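Local coordinates for protein carbohydrate esterase family 2 (CE2) (Chaetomium olivicolor, PDB 4XVH) that probably removes acetyl groups from xylan or related polysaccharides, using an SGNH-type esterase domain joined to a beta-sandwich carbohydrate-binding domain, at residues Phe26-Ile35 with Thr62-Gly73; Arg80-Gly88 with Asn133-Pro141. All blocks are in the same frame, centred on the assembly; numbering follows the deposited sequence.

Interaction 1 of 2, residues Phe26-Ile35 with Thr62-Gly73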
ATOM      1  N   PHE A  26     -13.668 -12.224  19.409  1.00 31.14           N
ATOM      2  CA  PHE A  26     -13.726 -12.642  20.792  1.00 32.16           C
ATOM      3  C   PHE A  26     -15.175 -12.668  21.248  1.00 33.51           C
ATOM      4  O   PHE A  26     -16.067 -12.106  20.592  1.00 32.67           O
ATOM      5  CB  PHE A  26     -12.897 -11.711  21.690  1.00 32.03           C
ATOM      6  CG  PHE A  26     -13.477 -10.325  21.838  1.00 31.94           C
ATOM      7  CD1 PHE A  26     -13.291  -9.365  20.845  1.00 30.70           C
ATOM      8  CD2 PHE A  26     -14.184  -9.973  22.974  1.00 33.20           C
ATOM      9  CE1 PHE A  26     -13.814  -8.095  20.972  1.00 30.61           C
ATOM     10  CE2 PHE A  26     -14.722  -8.700  23.111  1.00 33.43           C
ATOM     11  CZ  PHE A  26     -14.540  -7.758  22.119  1.00 32.04           C
ATOM     12  N   THR A  27     -15.415 -13.323  22.375  1.00 33.49           N
ATOM     13  CA  THR A  27     -16.690 -13.131  23.013  1.00 30.48           C
ATOM     14  C   THR A  27     -16.462 -12.551  24.404  1.00 33.20           C
ATOM     15  O   THR A  27     -15.605 -12.997  25.157  1.00 32.39           O
ATOM     16  CB  THR A  27     -17.497 -14.426  23.050  1.00 33.31           C
ATOM     17  OG1 THR A  27     -18.812 -14.133  23.537  1.00 35.00           O
ATOM     18  CG2 THR A  27     -16.833 -15.460  23.928  1.00 34.30           C
ATOM     19  N   GLY A  28     -17.190 -11.487  24.709  1.00 33.29           N
ATOM     20  CA  GLY A  28     -16.993 -10.772  25.957  1.00 34.77           C
ATOM     21  C   GLY A  28     -17.480  -9.346  25.793  1.00 33.90           C
ATOM     22  O   GLY A  28     -18.332  -9.082  24.946  1.00 32.30           O
ATOM     23  N   THR A  29     -16.948  -8.434  26.605  1.00 33.59           N
ATOM     24  CA  THR A  29     -17.327  -7.029  26.522  1.00 32.12           C
ATOM     25  C   THR A  29     -16.173  -6.144  26.047  1.00 31.11           C
ATOM     26  O   THR A  29     -16.381  -4.992  25.668  1.00 28.92           O
ATOM     27  CB  THR A  29     -17.826  -6.518  27.870  1.00 34.60           C
ATOM     28  OG1 THR A  29     -16.832  -6.782  28.860  1.00 37.11           O
ATOM     29  CG2 THR A  29     -19.093  -7.254  28.275  1.00 35.78           C
ATOM     30  N   SER A  30     -14.962  -6.689  26.033  1.00 31.62           N
ATOM     31  CA  SER A  30     -13.803  -5.867  25.708  1.00 30.67           C
ATOM     32  C   SER A  30     -12.602  -6.686  25.244  1.00 28.89           C
ATOM     33  O   SER A  30     -12.415  -7.830  25.676  1.00 30.58           O
ATOM     34  CB  SER A  30     -13.404  -5.023  26.930  1.00 33.75           C
ATOM     35  OG  SER A  30     -12.263  -4.237  26.634  1.00 34.64           O
ATOM     36  N   ALA A  31     -11.794  -6.081  24.371  1.00 27.76           N
ATOM     37  CA  ALA A  31     -10.498  -6.638  23.974  1.00 27.98           C
ATOM     38  C   ALA A  31      -9.460  -5.518  23.897  1.00 28.00           C
ATOM     39  O   ALA A  31      -9.790  -4.363  23.606  1.00 25.31           O
ATOM     40  CB  ALA A  31     -10.602  -7.375  22.630  1.00 26.28           C
ATOM     41  N   THR A  32      -8.207  -5.861  24.174  1.00 30.31           N
ATOM     42  CA  THR A  32      -7.132  -4.873  24.084  1.00 30.55           C
ATOM     43  C   THR A  32      -5.977  -5.399  23.247  1.00 30.09           C
ATOM     44  O   THR A  32      -5.479  -6.507  23.469  1.00 30.58           O
ATOM     45  CB  THR A  32      -6.599  -4.465  25.479  1.00 32.79           C
ATOM     46  OG1 THR A  32      -7.680  -4.002  26.298  1.00 33.19           O
ATOM     47  CG2 THR A  32      -5.570  -3.341  25.340  1.00 32.54           C
ATOM     48  N   ILE A  33      -5.584  -4.608  22.252  1.00 29.48           N
ATOM     49  CA  ILE A  33      -4.400  -4.895  21.453  1.00 28.33           C
ATOM     50  C   ILE A  33      -3.224  -4.208  22.096  1.00 28.53           C
ATOM     51  O   ILE A  33      -3.058  -3.018  21.948  1.00 28.28           O
ATOM     52  CB  ILE A  33      -4.556  -4.420  20.015  1.00 26.04           C
ATOM     53  CG1 ILE A  33      -5.822  -5.004  19.408  1.00 23.38           C
ATOM     54  CG2 ILE A  33      -3.333  -4.807  19.204  1.00 27.00           C
ATOM     55  CD1 ILE A  33      -6.252  -4.306  18.152  1.00 20.49           C
ATOM     56  N   GLY A  34      -2.428  -4.961  22.848  1.00 30.07           N
ATOM     57  CA  GLY A  34      -1.295  -4.375  23.529  1.00 31.33           C
ATOM     58  C   GLY A  34      -0.302  -3.760  22.552  1.00 29.51           C
ATOM     59  O   GLY A  34      -0.173  -4.197  21.422  1.00 27.55           O
ATOM     60  N   ILE A  35       0.403  -2.737  23.005  1.00 30.05           N
ATOM     61  CA  ILE A  35       1.439  -2.108  22.210  1.00 29.66           C
ATOM     62  C   ILE A  35       2.751  -2.176  22.969  1.00 31.74           C
ATOM     63  O   ILE A  35       2.859  -1.674  24.082  1.00 33.11           O
ATOM     64  CB  ILE A  35       1.084  -0.649  21.879  1.00 30.38           C
ATOM     65  CG1 ILE A  35      -0.109  -0.634  20.907  1.00 30.85           C
ATOM     66  CG2 ILE A  35       2.299   0.104  21.310  1.00 29.36           C
ATOM     67  CD1 ILE A  35      -0.472   0.732  20.379  1.00 31.74           C
ATOM     68  N   THR A  62      -0.891   2.029  27.023  1.00 80.40           N
ATOM     69  CA  THR A  62      -1.010   0.602  27.193  1.00 76.68           C
ATOM     70  C   THR A  62      -1.263  -0.184  25.889  1.00 68.58           C
ATOM     71  O   THR A  62      -0.587  -1.186  25.606  1.00 68.85           O
ATOM     72  CB  THR A  62      -2.099   0.284  28.255  1.00101.57           C
ATOM     73  OG1 THR A  62      -1.768   0.838  29.528  1.00105.61           O
ATOM     74  CG2 THR A  62      -2.333  -1.225  28.420  1.00101.11           C
ATOM     75  N   GLY A  63      -2.209   0.302  25.104  1.00 60.35           N
ATOM     76  CA  GLY A  63      -2.645  -0.431  23.953  1.00 51.52           C
ATOM     77  C   GLY A  63      -3.893   0.165  23.402  1.00 43.42           C
ATOM     78  O   GLY A  63      -4.292   1.189  23.815  1.00 42.76           O
ATOM     79  N   ILE A  64      -4.481  -0.522  22.455  1.00 35.88           N
ATOM     80  CA  ILE A  64      -5.659  -0.071  21.743  1.00 31.69           C
ATOM     81  C   ILE A  64      -6.832  -0.929  22.173  1.00 30.62           C
ATOM     82  O   ILE A  64      -6.868  -2.116  21.855  1.00 29.76           O
ATOM     83  CB  ILE A  64      -5.482  -0.212  20.215  1.00 28.27           C
ATOM     84  CG1 ILE A  64      -4.344   0.665  19.696  1.00 28.88           C
ATOM     85  CG2 ILE A  64      -6.796   0.067  19.472  1.00 26.52           C
ATOM     86  CD1 ILE A  64      -3.944   0.300  18.268  1.00 27.17           C
ATOM     87  N   SER A  65      -7.793  -0.359  22.881  1.00 30.31           N
ATOM     88  CA  SER A  65      -8.935  -1.147  23.356  1.00 29.25           C
ATOM     89  C   SER A  65     -10.162  -0.952  22.505  1.00 27.34           C
ATOM     90  O   SER A  65     -10.339   0.102  21.894  1.00 28.77           O
ATOM     91  CB  SER A  65      -9.265  -0.782  24.793  1.00 32.31           C
ATOM     92  OG  SER A  65      -8.162  -1.085  25.617  1.00 35.13           O
ATOM     93  N   THR A  66     -11.000  -1.981  22.459  1.00 24.60           N
ATOM     94  CA  THR A  66     -12.302  -1.901  21.822  1.00 23.31           C
ATOM     95  C   THR A  66     -13.133  -0.770  22.485  1.00 26.18           C
ATOM     96  O   THR A  66     -12.868  -0.386  23.630  1.00 26.95           O
ATOM     97  CB  THR A  66     -13.052  -3.258  21.921  1.00 22.02           C
ATOM     98  OG1 THR A  66     -13.080  -3.695  23.284  1.00 25.37           O
ATOM     99  CG2 THR A  66     -12.349  -4.329  21.088  1.00 25.12           C
ATOM    100  N   PRO A  67     -14.121  -0.216  21.760  1.00 26.29           N
ATOM    101  CA  PRO A  67     -14.953   0.882  22.282  1.00 28.22           C
ATOM    102  C   PRO A  67     -15.829   0.497  23.484  1.00 28.77           C
ATOM    103  O   PRO A  67     -16.316  -0.638  23.570  1.00 28.38           O
ATOM    104  CB  PRO A  67     -15.830   1.257  21.069  1.00 27.74           C
ATOM    105  CG  PRO A  67     -15.803   0.068  20.191  1.00 26.89           C
ATOM    106  CD  PRO A  67     -14.405  -0.469  20.336  1.00 26.02           C
ATOM    107  N   ALA A  68     -16.015   1.433  24.409  1.00 27.61           N
ATOM    108  CA  ALA A  68     -16.974   1.231  25.489  1.00 31.06           C
ATOM    109  C   ALA A  68     -18.353   1.067  24.887  1.00 31.37           C
ATOM    110  O   ALA A  68     -18.635   1.620  23.813  1.00 27.92           O
ATOM    111  CB  ALA A  68     -16.959   2.395  26.465  1.00 32.24           C
ATOM    112  N   GLY A  69     -19.199   0.299  25.566  1.00 32.93           N
ATOM    113  CA  GLY A  69     -20.605   0.214  25.206  1.00 30.81           C
ATOM    114  C   GLY A  69     -21.003  -1.046  24.455  1.00 29.51           C
ATOM    115  O   GLY A  69     -22.182  -1.227  24.185  1.00 29.82           O
ATOM    116  N   LEU A  70     -20.038  -1.912  24.130  1.00 27.88           N
ATOM    117  CA  LEU A  70     -20.351  -3.145  23.417  1.00 26.75           C
ATOM    118  C   LEU A  70     -21.210  -4.042  24.314  1.00 28.50           C
ATOM    119  O   LEU A  70     -21.139  -3.959  25.548  1.00 30.87           O
ATOM    120  CB  LEU A  70     -19.070  -3.866  22.964  1.00 25.21           C
ATOM    121  CG  LEU A  70     -18.225  -3.110  21.930  1.00 25.86           C
ATOM    122  CD1 LEU A  70     -16.945  -3.914  21.642  1.00 24.61           C
ATOM    123  CD2 LEU A  70     -19.007  -2.811  20.624  1.00 22.54           C
ATOM    124  N   ARG A  71     -22.072  -4.851  23.705  1.00 28.19           N
ATOM    125  CA  ARG A  71     -22.895  -5.779  24.476  1.00 33.15           C
ATOM    126  C   ARG A  71     -22.119  -7.067  24.654  1.00 31.87           C
ATOM    127  O   ARG A  71     -21.464  -7.506  23.706  1.00 29.34           O
ATOM    128  CB  ARG A  71     -24.223  -6.043  23.768  1.00 35.58           C
ATOM    129  CG  ARG A  71     -25.161  -7.019  24.490  1.00 40.94           C
ATOM    130  CD  ARG A  71     -26.463  -7.219  23.691  1.00 43.80           C
ATOM    131  NE  ARG A  71     -27.259  -8.301  24.248  1.00 48.14           N
ATOM    132  CZ  ARG A  71     -28.183  -8.130  25.189  1.00 53.96           C
ATOM    133  NH1 ARG A  71     -28.436  -6.909  25.657  1.00 56.05           N
ATOM    134  NH2 ARG A  71     -28.861  -9.171  25.664  1.00 56.42           N
ATOM    135  N   LYS A  72     -22.163  -7.665  25.853  1.00 32.66           N
ATOM    136  CA  LYS A  72     -21.480  -8.941  26.074  1.00 33.33           C
ATOM    137  C   LYS A  72     -21.873  -9.968  25.017  1.00 33.41           C
ATOM    138  O   LYS A  72     -23.060 -10.277  24.847  1.00 34.44           O
ATOM    139  CB  LYS A  72     -21.797  -9.513  27.457  1.00 35.80           C
ATOM    140  CG  LYS A  72     -21.078 -10.829  27.733  1.00 37.04           C
ATOM    141  CD  LYS A  72     -21.417 -11.327  29.142  1.00 40.84           C
ATOM    142  CE  LYS A  72     -20.682 -12.608  29.474  1.00 43.46           C
ATOM    143  NZ  LYS A  72     -21.147 -13.077  30.830  1.00 47.32           N
ATOM    144  N   GLY A  73     -20.881 -10.486  24.304  1.00 32.10           N
ATOM    145  CA  GLY A  73     -21.144 -11.449  23.251  1.00 32.78           C
ATOM    146  C   GLY A  73     -20.036 -11.444  22.211  1.00 31.53           C
ATOM    147  O   GLY A  73     -18.961 -10.903  22.447  1.00 31.05           O
TER
HETATM  148  O   HOH W   1     -15.107  -2.745  24.710  1.00 24.21           O
HETATM  149  O   HOH W   2     -18.388  -3.278  26.436  1.00 26.26           O
HETATM  150  O   HOH W   3     -12.660  -1.570  26.223  1.00 32.85           O

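Interaction 2 of 2, residues Arg80-Gly88 with Asn133-Pro141. With PEU (2,5,8,11,14,17,20,23,26,29,32,35,38,41,44,47,50,53,56,59,62,65,68,71,74,77,80-heptacosaoxadooctacontan-82-ol), chain C.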
ATOM      1  N   ARG A  80      -6.076  -1.907  11.071  1.00 19.26           N
ATOM      2  CA  ARG A  80      -5.183  -1.696   9.948  1.00 20.02           C
ATOM      3  C   ARG A  80      -4.466  -0.351   9.966  1.00 20.95           C
ATOM      4  O   ARG A  80      -5.094   0.675  10.249  1.00 18.98           O
ATOM      5  CB  ARG A  80      -5.953  -1.837   8.662  1.00 20.17           C
ATOM      6  CG  ARG A  80      -6.099  -3.300   8.254  1.00 20.63           C
ATOM      7  CD  ARG A  80      -6.752  -3.330   6.959  1.00 20.15           C
ATOM      8  NE  ARG A  80      -7.116  -4.658   6.457  1.00 20.54           N
ATOM      9  CZ  ARG A  80      -6.287  -5.512   5.862  1.00 20.92           C
ATOM     10  NH1 ARG A  80      -4.990  -5.254   5.788  1.00 21.45           N
ATOM     11  NH2 ARG A  80      -6.757  -6.648   5.372  1.00 21.47           N
ATOM     12  N   ARG A  81      -3.174  -0.353   9.708  1.00 17.36           N
ATOM     13  CA  ARG A  81      -2.391   0.845   9.623  1.00 18.83           C
ATOM     14  C   ARG A  81      -2.834   1.688   8.446  1.00 18.11           C
ATOM     15  O   ARG A  81      -2.876   1.234   7.364  1.00 18.13           O
ATOM     16  CB  ARG A  81      -0.932   0.515   9.388  1.00 20.67           C
ATOM     17  CG  ARG A  81       0.019   0.833  10.492  1.00 22.75           C
ATOM     18  CD  ARG A  81       1.356   0.212  10.214  1.00 22.72           C
ATOM     19  NE  ARG A  81       2.405   1.030   9.661  1.00 22.50           N
ATOM     20  CZ  ARG A  81       2.901   2.112  10.213  1.00 22.74           C
ATOM     21  NH1 ARG A  81       2.350   2.615  11.268  1.00 22.72           N
ATOM     22  NH2 ARG A  81       3.895   2.721   9.660  1.00 22.92           N
ATOM     23  N   ARG A  82      -3.047   2.950   8.690  1.00 16.33           N
ATOM     24  CA  ARG A  82      -3.374   3.901   7.631  1.00 15.57           C
ATOM     25  C   ARG A  82      -2.106   4.485   6.987  1.00 17.46           C
ATOM     26  O   ARG A  82      -2.136   4.933   5.833  1.00 15.83           O
ATOM     27  CB  ARG A  82      -4.193   5.074   8.211  1.00 16.14           C
ATOM     28  CG  ARG A  82      -5.565   4.700   8.747  1.00 16.26           C
ATOM     29  CD  ARG A  82      -6.050   5.721   9.750  1.00 17.60           C
ATOM     30  NE  ARG A  82      -6.173   7.076   9.211  1.00 17.06           N
ATOM     31  CZ  ARG A  82      -7.240   7.532   8.536  1.00 19.41           C
ATOM     32  NH1 ARG A  82      -8.298   6.755   8.310  1.00 17.15           N
ATOM     33  NH2 ARG A  82      -7.269   8.800   8.109  1.00 20.08           N
ATOM     34  N   SER A  83      -1.022   4.533   7.774  1.00 16.98           N
ATOM     35  CA  SER A  83       0.148   5.342   7.453  1.00 16.95           C
ATOM     36  C   SER A  83       1.380   4.509   7.131  1.00 17.24           C
ATOM     37  O   SER A  83       1.304   3.274   7.048  1.00 18.13           O
ATOM     38  CB  SER A  83       0.465   6.300   8.622  1.00 16.98           C
ATOM     39  OG  SER A  83       0.646   5.577   9.831  1.00 16.76           O
ATOM     40  N   GLU A  84       2.530   5.167   6.989  1.00 16.41           N
ATOM     41  CA  GLU A  84       3.681   4.506   6.359  1.00 17.77           C
ATOM     42  C   GLU A  84       4.952   4.563   7.220  1.00 19.38           C
ATOM     43  O   GLU A  84       5.045   5.361   8.152  1.00 19.25           O
ATOM     44  CB  GLU A  84       3.947   5.148   4.986  1.00 17.48           C
ATOM     45  CG  GLU A  84       4.489   6.595   5.124  1.00 16.85           C
ATOM     46  CD  GLU A  84       4.774   7.228   3.771  1.00 16.94           C
ATOM     47  OE1 GLU A  84       5.699   6.731   3.066  1.00 16.81           O
ATOM     48  OE2 GLU A  84       4.055   8.195   3.415  1.00 16.09           O
ATOM     49  N   PRO A  85       5.937   3.720   6.900  1.00 20.61           N
ATOM     50  CA  PRO A  85       7.129   3.640   7.749  1.00 22.66           C
ATOM     51  C   PRO A  85       7.880   4.956   7.900  1.00 23.98           C
ATOM     52  O   PRO A  85       8.490   5.180   8.948  1.00 24.19           O
ATOM     53  CB  PRO A  85       8.018   2.608   7.032  1.00 23.72           C
ATOM     54  CG  PRO A  85       7.221   2.046   5.928  1.00 21.88           C
ATOM     55  CD  PRO A  85       5.861   2.627   5.918  1.00 19.39           C
ATOM     56  N   ALA A  86       7.812   5.816   6.890  1.00 22.97           N
ATOM     57  CA  ALA A  86       8.592   7.045   6.920  1.00 24.85           C
ATOM     58  C   ALA A  86       8.204   7.917   8.110  1.00 25.75           C
ATOM     59  O   ALA A  86       9.024   8.686   8.584  1.00 28.12           O
ATOM     60  CB  ALA A  86       8.418   7.848   5.621  1.00 23.51           C
ATOM     61  N   TYR A  87       6.959   7.797   8.578  1.00 22.71           N
ATOM     62  CA  TYR A  87       6.481   8.634   9.681  1.00 23.86           C
ATOM     63  C   TYR A  87       6.652   7.943  11.036  1.00 23.26           C
ATOM     64  O   TYR A  87       6.774   8.606  12.061  1.00 22.81           O
ATOM     65  CB  TYR A  87       5.012   9.026   9.478  1.00 23.92           C
ATOM     66  CG  TYR A  87       4.816  10.115   8.439  1.00 26.36           C
ATOM     67  CD1 TYR A  87       4.952  11.463   8.771  1.00 28.17           C
ATOM     68  CD2 TYR A  87       4.532   9.791   7.108  1.00 27.00           C
ATOM     69  CE1 TYR A  87       4.792  12.455   7.812  1.00 28.67           C
ATOM     70  CE2 TYR A  87       4.364  10.789   6.141  1.00 27.28           C
ATOM     71  CZ  TYR A  87       4.495  12.114   6.500  1.00 28.23           C
ATOM     72  OH  TYR A  87       4.333  13.084   5.521  1.00 28.55           O
ATOM     73  N   GLY A  88       6.635   6.610  11.032  1.00 23.66           N
ATOM     74  CA  GLY A  88       6.898   5.836  12.248  1.00 24.87           C
ATOM     75  C   GLY A  88       6.384   4.419  12.111  1.00 23.79           C
ATOM     76  O   GLY A  88       5.973   4.014  11.029  1.00 23.61           O
ATOM     77  N   ASN A 133       0.878  16.981   4.884  1.00 19.66           N
ATOM     78  CA  ASN A 133       0.632  15.561   5.117  1.00 20.91           C
ATOM     79  C   ASN A 133       1.036  15.191   6.527  1.00 21.13           C
ATOM     80  O   ASN A 133       2.012  15.731   7.058  1.00 19.77           O
ATOM     81  CB  ASN A 133       1.406  14.691   4.134  1.00 21.07           C
ATOM     82  CG  ASN A 133       0.985  13.227   4.207  1.00 21.62           C
ATOM     83  OD1 ASN A 133      -0.215  12.904   4.136  1.00 20.60           O
ATOM     84  ND2 ASN A 133       1.961  12.337   4.344  1.00 20.79           N
ATOM     85  N   THR A 134       0.282  14.285   7.133  1.00 18.72           N
ATOM     86  CA  THR A 134       0.610  13.757   8.457  1.00 19.62           C
ATOM     87  C   THR A 134       0.273  12.278   8.420  1.00 18.84           C
ATOM     88  O   THR A 134      -0.466  11.851   7.528  1.00 17.24           O
ATOM     89  CB  THR A 134      -0.207  14.393   9.570  1.00 20.23           C
ATOM     90  OG1 THR A 134      -1.593  14.064   9.358  1.00 20.13           O
ATOM     91  CG2 THR A 134      -0.040  15.934   9.611  1.00 25.03           C
ATOM     92  N   ALA A 135       0.773  11.499   9.376  1.00 20.63           N
ATOM     93  CA  ALA A 135       0.342  10.104   9.478  1.00 20.77           C
ATOM     94  C   ALA A 135      -1.187  10.063   9.597  1.00 20.74           C
ATOM     95  O   ALA A 135      -1.837   9.206   8.998  1.00 21.16           O
ATOM     96  CB  ALA A 135       0.988   9.398  10.703  1.00 19.20           C
ATOM     97  N   ALA A 136      -1.755  10.998  10.369  1.00 18.90           N
ATOM     98  CA  ALA A 136      -3.208  10.993  10.603  1.00 19.23           C
ATOM     99  C   ALA A 136      -4.002  11.184   9.295  1.00 19.67           C
ATOM    100  O   ALA A 136      -5.084  10.633   9.151  1.00 16.79           O
ATOM    101  CB  ALA A 136      -3.593  12.073  11.615  1.00 21.61           C
ATOM    102  N   LEU A 137      -3.448  11.928   8.338  1.00 16.85           N
ATOM    103  CA  LEU A 137      -4.169  12.211   7.080  1.00 17.34           C
ATOM    104  C   LEU A 137      -3.976  11.121   6.029  1.00 17.80           C
ATOM    105  O   LEU A 137      -4.721  11.045   5.045  1.00 16.86           O
ATOM    106  CB  LEU A 137      -3.747  13.558   6.508  1.00 18.20           C
ATOM    107  CG  LEU A 137      -4.266  14.757   7.340  1.00 20.53           C
ATOM    108  CD1 LEU A 137      -3.847  16.091   6.731  1.00 22.26           C
ATOM    109  CD2 LEU A 137      -5.803  14.727   7.481  1.00 22.02           C
ATOM    110  N   GLU A 138      -2.950  10.293   6.210  1.00 17.04           N
ATOM    111  CA  GLU A 138      -2.760   9.168   5.313  1.00 15.79           C
ATOM    112  C   GLU A 138      -3.893   8.174   5.529  1.00 17.05           C
ATOM    113  O   GLU A 138      -4.376   8.021   6.653  1.00 18.34           O
ATOM    114  CB  GLU A 138      -1.383   8.525   5.549  1.00 16.04           C
ATOM    115  CG  GLU A 138      -0.274   9.512   5.273  1.00 16.92           C
ATOM    116  CD  GLU A 138       1.059   8.834   5.098  1.00 18.83           C
ATOM    117  OE1 GLU A 138       1.278   7.834   5.822  1.00 18.09           O
ATOM    118  OE2 GLU A 138       1.866   9.295   4.231  1.00 18.34           O
ATOM    119  N   ASP A 139      -4.301   7.468   4.480  1.00 15.08           N
ATOM    120  CA  ASP A 139      -5.455   6.589   4.640  1.00 16.51           C
ATOM    121  C   ASP A 139      -5.337   5.382   3.710  1.00 15.96           C
ATOM    122  O   ASP A 139      -6.070   5.277   2.731  1.00 15.59           O
ATOM    123  CB  ASP A 139      -6.759   7.365   4.362  1.00 15.59           C
ATOM    124  CG  ASP A 139      -8.006   6.663   4.894  1.00 16.34           C
ATOM    125  OD1 ASP A 139      -7.952   5.437   5.132  1.00 15.29           O
ATOM    126  OD2 ASP A 139      -9.062   7.346   5.079  1.00 18.39           O
ATOM    127  N   ASN A 140      -4.401   4.483   4.018  1.00 15.23           N
ATOM    128  CA  ASN A 140      -4.172   3.342   3.149  1.00 13.36           C
ATOM    129  C   ASN A 140      -5.459   2.547   2.899  1.00 13.15           C
ATOM    130  O   ASN A 140      -5.631   2.060   1.798  1.00 14.03           O
ATOM    131  CB  ASN A 140      -3.074   2.413   3.721  1.00 13.11           C
ATOM    132  CG  ASN A 140      -2.702   1.283   2.749  1.00 13.67           C
ATOM    133  OD1 ASN A 140      -2.969   0.097   3.015  1.00 14.24           O
ATOM    134  ND2 ASN A 140      -2.100   1.654   1.596  1.00 12.11           N
ATOM    135  N   PRO A 141      -6.351   2.395   3.916  1.00 13.55           N
ATOM    136  CA  PRO A 141      -7.558   1.581   3.650  1.00 13.26           C
ATOM    137  C   PRO A 141      -8.495   2.176   2.583  1.00 14.45           C
ATOM    138  O   PRO A 141      -9.440   1.473   2.142  1.00 14.03           O
ATOM    139  CB  PRO A 141      -8.267   1.531   5.006  1.00 12.99           C
ATOM    140  CG  PRO A 141      -7.150   1.655   6.042  1.00 14.26           C
ATOM    141  CD  PRO A 141      -6.144   2.615   5.374  1.00 13.37           C
TER
HETATM  142  CAA PEU C 402      10.892   8.514  12.360  1.00 70.99           C
HETATM  143  OAB PEU C 402      11.024   9.740  11.620  1.00 71.77           O
HETATM  144  CAC PEU C 402      12.433  10.087  11.327  1.00 72.61           C
HETATM  145  CAD PEU C 402      12.795  11.399  10.534  1.00 77.05           C
HETATM  146  OAE PEU C 402      12.355  12.612  11.191  1.00 77.29           O
HETATM  147  CAF PEU C 402      10.902  12.727  11.319  1.00 77.68           C
HETATM  148  CAG PEU C 402      10.006  13.031  10.106  1.00 77.76           C
HETATM  149  OAH PEU C 402      10.091  12.171   8.959  1.00 78.01           O
HETATM  150  CAI PEU C 402       9.054  12.495   7.990  1.00 77.94           C
HETATM  151  CAJ PEU C 402       9.266  11.806   6.637  1.00 78.01           C
HETATM  152  OAK PEU C 402       8.180  12.118   5.723  1.00 78.05           O
HETATM  153  CAL PEU C 402       8.604  11.853   4.370  1.00 78.01           C
HETATM  154  CAM PEU C 402       7.547  12.160   3.315  1.00 77.83           C
HETATM  155  OAN PEU C 402       8.282  12.052   2.079  1.00 77.54           O
HETATM  156  CAO PEU C 402       7.524  12.416   0.904  1.00 76.89           C
HETATM  157  CAP PEU C 402       8.692  12.716  -0.014  1.00 76.24           C
HETATM  158  OAQ PEU C 402       8.646  13.164  -1.391  1.00 75.85           O
HETATM  159  CAR PEU C 402       7.865  14.358  -1.712  1.00 75.04           C
HETATM  160  CAS PEU C 402       6.320  14.301  -1.821  1.00 73.49           C
HETATM  161  OAT PEU C 402       5.821  13.427  -2.911  1.00 71.07           O
HETATM  162  CAU PEU C 402       6.151  12.008  -2.810  1.00 68.13           C
HETATM  163  CAV PEU C 402       5.604  11.206  -4.010  1.00 65.81           C
HETATM  164  OAW PEU C 402       5.844   9.776  -3.996  1.00 64.62           O
HETATM  165  O   HOH W   4       4.780  15.560   6.175  1.00 35.15           O

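Interaction 1 of 2, residues Phe26-Ile35 with Thr62-Gly73
Ile33 and Ile64 form the hydrogen-bonded pair at the heart of an antiparallel match between strands 31-35 and 63-65, whose axes approach to 4.4 Å at 166°. Ile33 N gives its proton to Ile64 O at 2.8 Å, the reverse bond closes the ring, and Ile35 N continues the pattern to Thr62 O. Gly63 faces Gly34 in a non-hydrogen-bonded pair where a side chain on Gly63 would run into Ile33 O. Beyond Thr66 the chains part around the type II turn Pro67-Leu70, then rejoin where Gly28 and Gly73 exchange two backbone bonds, a pair that joins strands 21-28 and 73-81 of the second sheet.

Thr66 sits where the pairing breaks. Its OG1, held between its own backbone N and carbonyl carbon (chi1 52°), accepts a proton from Ala31 N at 2.9 Å, while Thr66 N donates to Ala31 O, so one residue grips both polar atoms of the alanine backbone. A water takes the OG1 proton and bridges to Thr29 O and Pro67 O. The methyl CG2 of Thr66 lies against Ala31 CB at 3.8 Å, and Ala31 CB in turn rests over the rim of one face of the Phe26 ring. Thr32 OG1 and Ser65 OG share a hydrogen bond of 3.0 Å on one side of the sheet; on the other, Ile35 CD1 slants across Ile64 CG1 at 3.9 Å.

Strand 63-65 is an edge strand of the four-stranded antiparallel sheet, with strand 88-97 flanking 31-40 on the far side. Ile33 and Ile64 pack onto Leu79 and Leu46 of the other sheet of the beta sandwich.

Interaction 2 of 2, residues Arg80-Gly88 with Asn133-Pro141
Arg82 is laid along the backbone of Ala136-Pro141, its guanidinium presenting edge and face to different partners. At the edge, NH2 donates to Ala136 O at 3.0 Å, nearly straight and close to the guanidinium plane. Over one face lie Glu138 O and the Asp139 side chain; the carboxylate, turned 42° from the guanidinium, makes a long salt bridge from OD2 to NH1 at 3.4 Å. A bend at chi3 (60°) folds the arginine tip back over this loop, while CG touches Pro141 CD. NH2 also forms a salt bridge to Asp126 and NH1 to Asp45; a methionine in place of this arginine would probably leave these carboxylates without their shared positive partner and Ala136 O without its donor. The backbone of Arg82 is held too: Asn140 N donates to Arg82 O on an in-plane lone pair.

Glu84 and Glu138 meet at about a right angle with their carboxylates nearly coplanar. Their OE2 atoms are only 2.6 Å apart; Glu84 OE2 also bonds Ser162. Asn133 ND2 links this pair to Tyr87, reaching Glu138 OE2 at 3.0 Å from above the carboxylate and Tyr87 OH at 2.8 Å. Its amide stands 74° from the phenol ring, and a water joins the same hydroxyl to Asn133 O. Ala135 N lies toward the rim of one face of that ring, and the bound polyether's OAK over the rim of the opposite face, 3.8 Å from Tyr87 CZ.

Thr134 OG1 accepts from Leu137 N in an ST motif. The arrangement is an interdomain seam, joining the N-terminal beta-sandwich to the SGNH hydrolase domain and lending Tyr87 to the ligand pocket.

In the fold
The two contacts illustrate how one beta-sandwich domain is held together internally and joined to its neighbour. Interaction 1 lies within that domain and is centred about 27 Å from the centre of the chain, whereas interaction 2 is centred about 10 Å from it and reaches into the esterase domain. Their centres are about 23 Å apart and their nearest atoms about 7 Å, without touching. Strand 73-81 connects them: it starts at Gly73 of interaction 1 and ends in Arg80-Arg81 of interaction 2. Only interaction 2 meets the bound polyether, through Ala86 and Tyr87; Asp117, Ser118, Ser162, Gly163, Phe170, Asn215 and His306 complete the pocket.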